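Local coordinates for oxidoreductase, NAD-binding/iron-sulfur cluster-binding protein (Nitratireductor pacificus pht-3B, PDB 6ZXU), which catalyses reductive dehalogenation, binding cobalamin and two [4Fe-4S] clusters that probably feed electrons to the cobalt, at residues R399-P402 with W403-Y406; Y288-T292 with I293-D297. One frame throughout, in Å; residues are numbered along the deposited sequence.

Interaction 1. Residues R399-P402 with W403-Y406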
ATOM      1  N   ARG A 399       8.983  19.993   4.659  1.00 18.13           N
ATOM      2  CA  ARG A 399       8.227  21.178   4.244  1.00 20.39           C
ATOM      3  C   ARG A 399       7.549  20.988   2.900  1.00 21.88           C
ATOM      4  O   ARG A 399       8.155  20.498   1.951  1.00 19.15           O
ATOM      5  CB  ARG A 399       9.175  22.389   4.154  1.00 22.43           C
ATOM      6  CG  ARG A 399       9.607  22.783   5.524  1.00 28.80           C
ATOM      7  CD  ARG A 399      10.142  24.229   5.640  1.00 41.07           C
ATOM      8  NE  ARG A 399      10.112  24.612   7.076  1.00 48.49           N
ATOM      9  CZ  ARG A 399       9.098  25.263   7.672  1.00 49.14           C
ATOM     10  NH1 ARG A 399       8.028  25.676   6.984  1.00 45.28           N
ATOM     11  NH2 ARG A 399       9.200  25.561   8.963  1.00 62.62           N
ATOM     12  N   ALA A 400       6.313  21.422   2.811  1.00 21.51           N
ATOM     13  CA  ALA A 400       5.529  21.385   1.569  1.00 22.03           C
ATOM     14  C   ALA A 400       5.860  22.619   0.762  1.00 22.65           C
ATOM     15  O   ALA A 400       5.228  23.663   0.905  1.00 22.54           O
ATOM     16  CB  ALA A 400       4.027  21.334   1.882  1.00 20.64           C
ATOM     17  N   GLU A 401       6.853  22.521  -0.080  1.00 21.22           N
ATOM     18  CA  GLU A 401       7.299  23.646  -0.837  1.00 19.22           C
ATOM     19  C   GLU A 401       6.345  23.970  -1.956  1.00 21.41           C
ATOM     20  O   GLU A 401       5.611  23.114  -2.426  1.00 19.94           O
ATOM     21  CB  GLU A 401       8.702  23.417  -1.304  1.00 20.90           C
ATOM     22  CG  GLU A 401       9.627  23.089  -0.153  1.00 20.34           C
ATOM     23  CD  GLU A 401      11.072  22.931  -0.583  1.00 24.21           C
ATOM     24  OE1 GLU A 401      11.552  23.807  -1.338  1.00 25.60           O
ATOM     25  OE2 GLU A 401      11.742  21.921  -0.174  1.00 28.11           O
ATOM     26  N   PRO A 402       6.252  25.240  -2.351  1.00 23.21           N
ATOM     27  CA  PRO A 402       5.200  25.614  -3.309  1.00 22.76           C
ATOM     28  C   PRO A 402       5.292  24.883  -4.608  1.00 21.20           C
ATOM     29  O   PRO A 402       4.251  24.539  -5.207  1.00 19.97           O
ATOM     30  CB  PRO A 402       5.387  27.172  -3.512  1.00 23.06           C
ATOM     31  CG  PRO A 402       6.034  27.559  -2.211  1.00 25.43           C
ATOM     32  CD  PRO A 402       6.941  26.442  -1.800  1.00 26.93           C
ATOM     33  N   TRP A 403       6.503  24.568  -5.034  1.00 19.58           N
ATOM     34  CA  TRP A 403       6.641  23.909  -6.318  1.00 20.60           C
ATOM     35  C   TRP A 403       6.163  22.424  -6.256  1.00 19.70           C
ATOM     36  O   TRP A 403       6.194  21.770  -7.296  1.00 20.02           O
ATOM     37  CB  TRP A 403       8.108  23.977  -6.821  1.00 20.57           C
ATOM     38  CG  TRP A 403       9.120  23.559  -5.806  1.00 21.65           C
ATOM     39  CD1 TRP A 403       9.705  24.343  -4.855  1.00 22.62           C
ATOM     40  CD2 TRP A 403       9.651  22.263  -5.619  1.00 20.53           C
ATOM     41  NE1 TRP A 403      10.579  23.598  -4.111  1.00 24.97           N
ATOM     42  CE2 TRP A 403      10.527  22.315  -4.565  1.00 21.91           C
ATOM     43  CE3 TRP A 403       9.438  21.017  -6.251  1.00 21.74           C
ATOM     44  CZ2 TRP A 403      11.252  21.198  -4.146  1.00 24.19           C
ATOM     45  CZ3 TRP A 403      10.154  19.954  -5.845  1.00 19.47           C
ATOM     46  CH2 TRP A 403      11.056  20.044  -4.804  1.00 21.27           C
ATOM     47  N   MET A 404       5.850  21.904  -5.065  1.00 15.85           N
ATOM     48  CA  MET A 404       5.337  20.507  -4.895  1.00 16.36           C
ATOM     49  C   MET A 404       3.787  20.445  -5.130  1.00 17.81           C
ATOM     50  O   MET A 404       3.239  19.375  -5.337  1.00 17.62           O
ATOM     51  CB  MET A 404       5.623  19.993  -3.499  1.00 14.91           C
ATOM     52  CG  MET A 404       7.108  19.858  -3.165  1.00 17.77           C
ATOM     53  SD  MET A 404       7.277  19.329  -1.466  1.00 21.38           S
ATOM     54  CE  MET A 404       9.046  19.117  -1.335  1.00 18.56           C
ATOM     55  N   TYR A 405       3.108  21.604  -5.129  1.00 13.94           N
ATOM     56  CA  TYR A 405       1.708  21.677  -5.454  1.00 15.92           C
ATOM     57  C   TYR A 405       1.533  21.803  -6.941  1.00 15.43           C
ATOM     58  O   TYR A 405       2.315  22.473  -7.622  1.00 15.61           O
ATOM     59  CB  TYR A 405       1.037  22.860  -4.743  1.00 15.86           C
ATOM     60  CG  TYR A 405       0.967  22.793  -3.237  1.00 16.48           C
ATOM     61  CD1 TYR A 405       2.080  23.044  -2.456  1.00 18.79           C
ATOM     62  CD2 TYR A 405      -0.212  22.521  -2.602  1.00 17.00           C
ATOM     63  CE1 TYR A 405       2.006  23.018  -1.077  1.00 17.20           C
ATOM     64  CE2 TYR A 405      -0.310  22.508  -1.218  1.00 17.73           C
ATOM     65  CZ  TYR A 405       0.768  22.770  -0.458  1.00 18.40           C
ATOM     66  OH  TYR A 405       0.667  22.769   0.889  1.00 19.26           O
ATOM     67  N   TYR A 406       0.498  21.193  -7.475  1.00 13.32           N
ATOM     68  CA  TYR A 406       0.109  21.428  -8.856  1.00 14.12           C
ATOM     69  C   TYR A 406      -0.257  22.899  -9.085  1.00 13.56           C
ATOM     70  O   TYR A 406      -0.622  23.618  -8.166  1.00 13.86           O
ATOM     71  CB  TYR A 406      -1.089  20.587  -9.243  1.00 17.39           C
ATOM     72  CG  TYR A 406      -0.842  19.098  -9.344  1.00 16.76           C
ATOM     73  CD1 TYR A 406      -0.176  18.577 -10.429  1.00 15.33           C
ATOM     74  CD2 TYR A 406      -1.367  18.223  -8.386  1.00 16.37           C
ATOM     75  CE1 TYR A 406       0.051  17.205 -10.491  1.00 16.52           C
ATOM     76  CE2 TYR A 406      -1.165  16.881  -8.451  1.00 15.59           C
ATOM     77  CZ  TYR A 406      -0.466  16.383  -9.499  1.00 17.54           C
ATOM     78  OH  TYR A 406      -0.305  15.009  -9.619  1.00 18.71           O
TER
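Met-404 N and Tyr-405 N reach back three residues to the carbonyls of Glu-401 and Pro-402: Met-404 N lies 2.9 Å from Glu-401 O and Tyr-405 N 3.2 Å from Pro-402 O, each donor standing well above the carbonyl plane. Glu-401 and Trp-403 lie side by side, and NE1 of the indole donates to OE1 of the carboxylate across 2.9 Å. The two planes are 80° apart, and the N-H meets OE1 from above the carboxylate plane, 63° out of it. Trp-403 can lie there because its CG sits between the backbone N and the carbonyl carbon (chi1 49°), while CG of Met-404 lies over one indole face near its rim, 4.0 Å above the plane. This is a 3-10 turn that follows strand 394-399, entered through an inverse gamma turn centred on Ala-400, and it leads into the cobalamin pocket, where Trp-403 lies near the cofactor and Tyr-406 OH bonds to it. OE1 of Glu-401 also forms a salt bridge with Arg-305, and an alanine in place of Glu-401 would probably leave the indole N-H without its acceptor and take this carboxylate partner from Arg-305. The extended Met-404 side chain sets SD 3.5 Å from Glu-401 N, a weak hydrogen bond. Tyr-405 turns its ring edge to the carbonyls of Ala-400 and Glu-401, with CD1 3.5 Å from Glu-401 O, and its OH bonds to His-420 O.

Interaction 2. Residues Y288-T292 with I293-D297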
ATOM      1  N   TYR A 288      11.427  -0.492  10.409  1.00 18.85           N
ATOM      2  CA  TYR A 288      12.675  -0.659   9.692  1.00 19.58           C
ATOM      3  C   TYR A 288      13.680   0.357  10.247  1.00 19.85           C
ATOM      4  O   TYR A 288      13.304   1.485  10.584  1.00 19.52           O
ATOM      5  CB  TYR A 288      12.474  -0.442   8.200  1.00 17.83           C
ATOM      6  CG  TYR A 288      11.648  -1.529   7.514  1.00 19.95           C
ATOM      7  CD1 TYR A 288      12.223  -2.680   7.085  1.00 21.24           C
ATOM      8  CD2 TYR A 288      10.259  -1.373   7.334  1.00 20.46           C
ATOM      9  CE1 TYR A 288      11.453  -3.687   6.491  1.00 22.73           C
ATOM     10  CE2 TYR A 288       9.498  -2.350   6.752  1.00 21.90           C
ATOM     11  CZ  TYR A 288      10.106  -3.504   6.314  1.00 24.75           C
ATOM     12  OH  TYR A 288       9.350  -4.484   5.679  1.00 25.29           O
ATOM     13  N   PRO A 289      14.953  -0.016  10.305  1.00 19.79           N
ATOM     14  CA  PRO A 289      15.972   0.837  10.888  1.00 21.84           C
ATOM     15  C   PRO A 289      16.479   2.018  10.024  1.00 18.53           C
ATOM     16  O   PRO A 289      17.658   2.122   9.685  1.00 16.50           O
ATOM     17  CB  PRO A 289      17.093  -0.161  11.181  1.00 22.26           C
ATOM     18  CG  PRO A 289      16.985  -1.169  10.117  1.00 22.10           C
ATOM     19  CD  PRO A 289      15.529  -1.294   9.840  1.00 21.46           C
ATOM     20  N   MET A 290      15.570   2.920   9.723  1.00 19.10           N
ATOM     21  CA  MET A 290      15.877   4.092   8.943  1.00 17.39           C
ATOM     22  C   MET A 290      16.882   5.006   9.627  1.00 18.57           C
ATOM     23  O   MET A 290      17.524   5.788   8.983  1.00 18.42           O
ATOM     24  CB  MET A 290      14.590   4.880   8.658  1.00 19.90           C
ATOM     25  CG  MET A 290      13.677   4.286   7.580  1.00 21.37           C
ATOM     26  SD  MET A 290      14.435   4.114   5.903  1.00 23.16           S
ATOM     27  CE  MET A 290      14.493   5.793   5.333  1.00 26.39           C
ATOM     28  N   GLU A 291      17.020   4.913  10.954  1.00 20.62           N
ATOM     29  CA  GLU A 291      18.027   5.701  11.674  1.00 23.97           C
ATOM     30  C   GLU A 291      19.441   5.319  11.349  1.00 23.88           C
ATOM     31  O   GLU A 291      20.327   6.013  11.729  1.00 25.64           O
ATOM     32  CB  GLU A 291      17.799   5.587  13.175  1.00 23.29           C
ATOM     33  CG  GLU A 291      18.130   4.243  13.797  1.00 25.25           C
ATOM     34  CD  GLU A 291      17.029   3.200  13.722  1.00 25.97           C
ATOM     35  OE1 GLU A 291      15.918   3.444  13.126  1.00 23.43           O
ATOM     36  OE2 GLU A 291      17.317   2.090  14.223  1.00 23.82           O
ATOM     37  N   THR A 292      19.663   4.217  10.638  1.00 22.30           N
ATOM     38  CA  THR A 292      21.002   3.779  10.248  1.00 21.79           C
ATOM     39  C   THR A 292      21.406   4.234   8.873  1.00 22.86           C
ATOM     40  O   THR A 292      22.502   3.912   8.446  1.00 21.54           O
ATOM     41  CB  THR A 292      21.139   2.219  10.264  1.00 24.58           C
ATOM     42  OG1 THR A 292      20.337   1.595   9.234  1.00 20.03           O
ATOM     43  CG2 THR A 292      20.729   1.674  11.639  1.00 26.93           C
ATOM     44  N   ILE A 293      20.505   4.913   8.139  1.00 19.60           N
ATOM     45  CA  ILE A 293      20.823   5.351   6.798  1.00 18.02           C
ATOM     46  C   ILE A 293      21.456   6.742   6.903  1.00 17.23           C
ATOM     47  O   ILE A 293      20.942   7.562   7.663  1.00 20.42           O
ATOM     48  CB  ILE A 293      19.531   5.348   5.937  1.00 18.51           C
ATOM     49  CG1 ILE A 293      18.890   3.954   5.924  1.00 18.50           C
ATOM     50  CG2 ILE A 293      19.767   5.846   4.511  1.00 15.89           C
ATOM     51  CD1 ILE A 293      19.709   2.875   5.255  1.00 17.32           C
ATOM     52  N   ARG A 294      22.488   7.012   6.117  1.00 19.00           N
ATOM     53  CA  ARG A 294      23.046   8.342   6.050  1.00 23.16           C
ATOM     54  C   ARG A 294      22.037   9.391   5.600  1.00 22.50           C
ATOM     55  O   ARG A 294      21.318   9.229   4.607  1.00 18.86           O
ATOM     56  CB  ARG A 294      24.255   8.449   5.138  1.00 27.00           C
ATOM     57  CG  ARG A 294      25.452   7.812   5.812  1.00 44.16           C
ATOM     58  CD  ARG A 294      26.787   8.137   5.189  1.00 53.28           C
ATOM     59  NE  ARG A 294      26.700   9.351   4.379  1.00 63.18           N
ATOM     60  CZ  ARG A 294      27.090   9.427   3.101  1.00 75.10           C
ATOM     61  NH1 ARG A 294      26.966  10.579   2.438  1.00 72.65           N
ATOM     62  NH2 ARG A 294      27.618   8.368   2.476  1.00 75.10           N
ATOM     63  N   ARG A 295      22.024  10.506   6.330  1.00 23.57           N
ATOM     64  CA  ARG A 295      21.237  11.702   5.961  1.00 23.39           C
ATOM     65  C   ARG A 295      22.156  12.737   5.364  1.00 23.45           C
ATOM     66  O   ARG A 295      23.287  12.897   5.780  1.00 25.19           O
ATOM     67  CB  ARG A 295      20.547  12.270   7.195  1.00 21.97           C
ATOM     68  CG  ARG A 295      19.687  11.245   7.901  1.00 23.46           C
ATOM     69  CD  ARG A 295      18.340  11.137   7.208  1.00 23.38           C
ATOM     70  NE  ARG A 295      17.561  10.008   7.695  1.00 23.68           N
ATOM     71  CZ  ARG A 295      16.268   9.889   7.516  1.00 24.01           C
ATOM     72  NH1 ARG A 295      15.594  10.782   6.812  1.00 26.44           N
ATOM     73  NH2 ARG A 295      15.642   8.802   7.990  1.00 25.02           N
ATOM     74  N   VAL A 296      21.634  13.506   4.476  1.00 22.27           N
ATOM     75  CA  VAL A 296      22.284  14.631   3.890  1.00 21.45           C
ATOM     76  C   VAL A 296      21.310  15.735   3.843  1.00 24.90           C
ATOM     77  O   VAL A 296      20.094  15.548   3.767  1.00 22.83           O
ATOM     78  CB  VAL A 296      22.885  14.272   2.475  1.00 24.60           C
ATOM     79  CG1 VAL A 296      24.094  13.361   2.594  1.00 28.86           C
ATOM     80  CG2 VAL A 296      21.870  13.549   1.637  1.00 23.69           C
ATOM     81  N   ASP A 297      21.813  16.962   3.839  1.00 26.77           N
ATOM     82  CA  ASP A 297      20.915  18.114   3.788  1.00 28.18           C
ATOM     83  C   ASP A 297      20.245  18.337   2.445  1.00 27.67           C
ATOM     84  O   ASP A 297      19.139  18.810   2.395  1.00 26.80           O
ATOM     85  CB  ASP A 297      21.698  19.353   4.265  1.00 39.04           C
ATOM     86  CG  ASP A 297      21.941  19.303   5.834  1.00 46.73           C
ATOM     87  OD1 ASP A 297      22.979  18.735   6.227  1.00 51.71           O
ATOM     88  OD2 ASP A 297      21.044  19.711   6.665  1.00 60.69           O
TER
HETATM   89  O   HOH W   1      18.911   8.106   9.164  1.00 27.87           O
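The guanidinium of Arg-295 presents its edge to Met-290: a water lies in its plane and accepts from NE at 2.8 Å from the water oxygen, and NH2 comes near Met-290 O without bonding to it. The Met-290 side chain, bent at chi2 and chi3, crosses that of Arg-295 at about a right angle, with CB 4.1 Å from Arg-295 NH2. The same water donates to Met-290 O and to Ile-293 O, so that three groups grip it. Ile-293 N donates to Met-290 O over 3.2 Å, from above the carbonyl plane, and closes the short 3-10 turn 290-292. Just before it, Pro-289 centres an inverse gamma turn, and its O takes two donors, Thr-292 N and OG1. Thr-292 OG1, placed between the backbone N and the carbonyl carbon (chi1 67°), stands 2.8 Å from Pro-289 O in an almost linear approach to the carbonyl. Beyond the turn, the chain pairs weakly, antiparallel, with strand 531-532, where Ile-531 touches Met-290, Ile-293 and Arg-295. Through NE and one water the arginine's charge thus reaches two backbone carbonyls, the one that opens the turn and the one just past it, while NH1 bonds to Arg-529 O.

Overall arrangement
Interactions 1 and 2 are separate local turns, their centres about 23 Å apart and their nearest atoms about 8 Å apart. Both use a 3-10 turn near an inverse gamma turn, and both are partly buried: Met-404 and Tyr-405 are buried in 399-406, whereas in 288-297 Ile-293 is buried beside exposed Glu-291, Thr-292 and Arg-294. Residues 399-406 leave an outermost strand of the four-stranded sheet that includes 422-429 and run into the cobalamin pocket; residues 288-297 lead into a two-stranded pairing with 531-532, the Met-290 side chain about 12 Å from the cofactor. In interaction 1 a carboxylate and an indole bond directly, whereas in interaction 2 a water joins an arginine to backbone carbonyls.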